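Putative metal-dependent hydrolase (Bacillus subtilis, PDB 6KNS) is a metallo-beta-lactamase fold protein, probably a metal-dependent hydrolase of the short-form RNase Z-like family, that binds a pair of zinc ions. Local coordinates at the zinc ion site. Residues are numbered along the deposited sequence; one frame, centred on the assembly and turned at random.

The zinc ion site. Residues 17, 26, 40, 64-65, 67, 69-70, 140, 161, 194-195, 217. With ZN (zinc ion), chain B; ZN (zinc ion), chain C.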
loop_
_atom_site.group_PDB
_atom_site.type_symbol
_atom_site.label_atom_id
_atom_site.label_comp_id
_atom_site.label_asym_id
_atom_site.label_seq_id
_atom_site.Cartn_x
_atom_site.Cartn_y
_atom_site.Cartn_z
ATOM N N GLY A 17 -10.438 -0.611 6.318
ATOM C CA GLY A 17 -9.608 -1.715 6.786
ATOM C C GLY A 17 -8.528 -2.183 5.812
ATOM O O GLY A 17 -7.334 -2.176 6.137
ATOM N N SER A 26 -8.521 4.392 2.562
ATOM C CA SER A 26 -8.672 5.829 2.636
ATOM C C SER A 26 -7.570 6.694 2.008
ATOM O O SER A 26 -6.411 6.611 2.362
ATOM C CB SER A 26 -8.877 6.269 4.072
ATOM O OG SER A 26 -10.055 5.690 4.620
ATOM N N ASP A 40 -5.154 11.573 4.056
ATOM C CA ASP A 40 -4.933 10.142 4.289
ATOM C C ASP A 40 -4.257 9.478 3.114
ATOM O O ASP A 40 -4.367 9.948 1.962
ATOM C CB ASP A 40 -6.209 9.395 4.780
ATOM C CG ASP A 40 -6.572 9.776 6.222
ATOM O OD1 ASP A 40 -5.737 10.414 6.899
ATOM O OD2 ASP A 40 -7.671 9.475 6.694
ATOM N N SER A 64 -5.418 11.688 9.296
ATOM C CA SER A 64 -6.416 11.776 10.365
ATOM C C SER A 64 -5.968 10.950 11.589
ATOM O O SER A 64 -6.223 11.346 12.730
ATOM C CB SER A 64 -7.763 11.232 9.902
ATOM O OG SER A 64 -7.612 9.894 9.427
ATOM N N HIS A 65 -5.338 9.810 11.333
ATOM C CA HIS A 65 -4.883 8.917 12.374
ATOM C C HIS A 65 -3.957 7.852 11.805
ATOM O O HIS A 65 -3.764 7.789 10.578
ATOM C CB HIS A 65 -6.050 8.295 13.138
ATOM C CG HIS A 65 -6.886 7.296 12.379
ATOM N ND1 HIS A 65 -7.613 7.616 11.250
ATOM C CD2 HIS A 65 -7.205 6.008 12.681
ATOM C CE1 HIS A 65 -8.316 6.554 10.880
ATOM N NE2 HIS A 65 -8.083 5.565 11.728
ATOM N N HIS A 67 -3.914 4.365 11.939
ATOM C CA HIS A 67 -4.333 3.004 11.567
ATOM C C HIS A 67 -3.775 2.695 10.162
ATOM O O HIS A 67 -3.726 3.587 9.309
ATOM C CB HIS A 67 -5.868 2.906 11.556
ATOM C CG HIS A 67 -6.482 2.471 12.847
ATOM N ND1 HIS A 67 -7.827 2.640 13.128
ATOM C CD2 HIS A 67 -5.958 1.795 13.906
ATOM C CE1 HIS A 67 -8.096 2.116 14.319
ATOM N NE2 HIS A 67 -6.977 1.601 14.813
ATOM N N ASP A 69 -4.796 1.274 7.447
ATOM C CA ASP A 69 -5.602 1.651 6.278
ATOM C C ASP A 69 -5.658 3.154 5.957
ATOM O O ASP A 69 -6.217 3.541 4.920
ATOM C CB ASP A 69 -6.996 1.025 6.353
ATOM C CG ASP A 69 -7.788 1.508 7.554
ATOM O OD1 ASP A 69 -7.213 1.526 8.643
ATOM O OD2 ASP A 69 -8.972 1.844 7.397
ATOM N N HIS A 70 -5.014 3.982 6.776
ATOM C CA HIS A 70 -4.869 5.414 6.492
ATOM C C HIS A 70 -3.423 5.889 6.264
ATOM O O HIS A 70 -3.219 7.041 5.888
ATOM C CB HIS A 70 -5.505 6.214 7.640
ATOM C CG HIS A 70 -6.971 5.948 7.768
ATOM N ND1 HIS A 70 -7.935 6.860 7.394
ATOM C CD2 HIS A 70 -7.626 4.823 8.130
ATOM C CE1 HIS A 70 -9.127 6.300 7.552
ATOM N NE2 HIS A 70 -8.963 5.069 8.021
ATOM N N HIS A 140 -12.780 6.787 18.669
ATOM C CA HIS A 140 -12.157 5.736 17.873
ATOM C C HIS A 140 -11.114 4.995 18.735
ATOM O O HIS A 140 -10.644 5.538 19.714
ATOM C CB HIS A 140 -11.517 6.381 16.645
ATOM C CG HIS A 140 -11.300 5.442 15.519
ATOM N ND1 HIS A 140 -12.316 4.671 15.005
ATOM C CD2 HIS A 140 -10.186 5.128 14.811
ATOM C CE1 HIS A 140 -11.841 3.929 14.020
ATOM N NE2 HIS A 140 -10.555 4.187 13.885
ATOM N N ASP A 161 -12.467 8.467 10.903
ATOM C CA ASP A 161 -13.131 7.326 11.513
ATOM C C ASP A 161 -13.691 7.706 12.847
ATOM O O ASP A 161 -12.979 8.275 13.671
ATOM C CB ASP A 161 -12.137 6.223 11.786
ATOM C CG ASP A 161 -11.644 5.542 10.525
ATOM O OD1 ASP A 161 -11.823 6.032 9.379
ATOM O OD2 ASP A 161 -11.099 4.472 10.731
ATOM N N GLY A 194 -15.659 1.600 16.892
ATOM C CA GLY A 194 -15.342 2.999 16.608
ATOM C C GLY A 194 -15.741 3.471 15.214
ATOM O O GLY A 194 -15.043 4.286 14.584
ATOM N N HIS A 195 -16.869 2.955 14.744
ATOM C CA HIS A 195 -17.408 3.304 13.423
ATOM C C HIS A 195 -18.882 3.699 13.474
ATOM O O HIS A 195 -19.567 3.523 14.476
ATOM C CB HIS A 195 -17.227 2.151 12.435
ATOM C CG HIS A 195 -15.804 1.845 12.111
ATOM N ND1 HIS A 195 -14.927 2.786 11.599
ATOM C CD2 HIS A 195 -15.104 0.687 12.203
ATOM C CE1 HIS A 195 -13.752 2.215 11.391
ATOM N NE2 HIS A 195 -13.825 0.954 11.780
ATOM N N HIS A 217 -15.394 4.647 3.575
ATOM C CA HIS A 217 -14.841 3.681 4.531
ATOM C C HIS A 217 -15.717 2.443 4.547
ATOM O O HIS A 217 -16.132 1.963 5.594
ATOM C CB HIS A 217 -14.734 4.291 5.911
ATOM C CG HIS A 217 -13.628 3.732 6.733
ATOM N ND1 HIS A 217 -13.773 2.594 7.499
ATOM C CD2 HIS A 217 -12.335 4.132 6.872
ATOM C CE1 HIS A 217 -12.628 2.343 8.114
ATOM N NE2 HIS A 217 -11.738 3.259 7.747
HETATM ZN ZN ZN B . -10.058 3.465 9.003
HETATM ZN ZN ZN C . -9.310 3.696 12.070
#
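Two zinc ions sit 3.2 Å apart, ZN to ZN, in the dinuclear centre of the metallo-beta-lactamase fold, where the HXHXDH motif supplies His65, His67, Asp69 and His70. Asp161 bridges them through one carboxylate oxygen, OD2, 2.3 Å from ZN (chain B) and 2.4 Å from ZN (chain C). His65 NE2, His67 ND1 and His140 NE2 also bind ZN (chain C), with His67 ND1 nearly opposite the bridging oxygen at 169°. ZN (chain B) takes His70 NE2 and His217 NE2. Asp69 OD2 binds ZN (chain B) at a long 2.5 Å; Gly17 N meets this oxygen from above the carboxylate plane.

The tight side lies behind His65 and His70. His65 takes the crowded first torsion (chi1 70°), laying its CE1 over the centre of the His70 ring. Asp40 OD2 accepts from Ser64 OG on its syn lone pair and from His70 ND1 above the carboxylate plane, though in the imidazole plane, at 2.7 Å (170° at H). His65 ND1 points in its ring plane to Ser64 OG, so one buttress sets both imidazoles and may make them stronger donors. The His195 side is looser: its CE1 stays 4.6 Å from ZN (chain B). Opposite the remaining nitrogens, both metals face one region between them, where an unseen water or hydroxide may bridge. His140, CG anti to the backbone N, is steadied by ND1 bonding in plane to a carbonyl lone pair, 2.8 Å from Gly194 O.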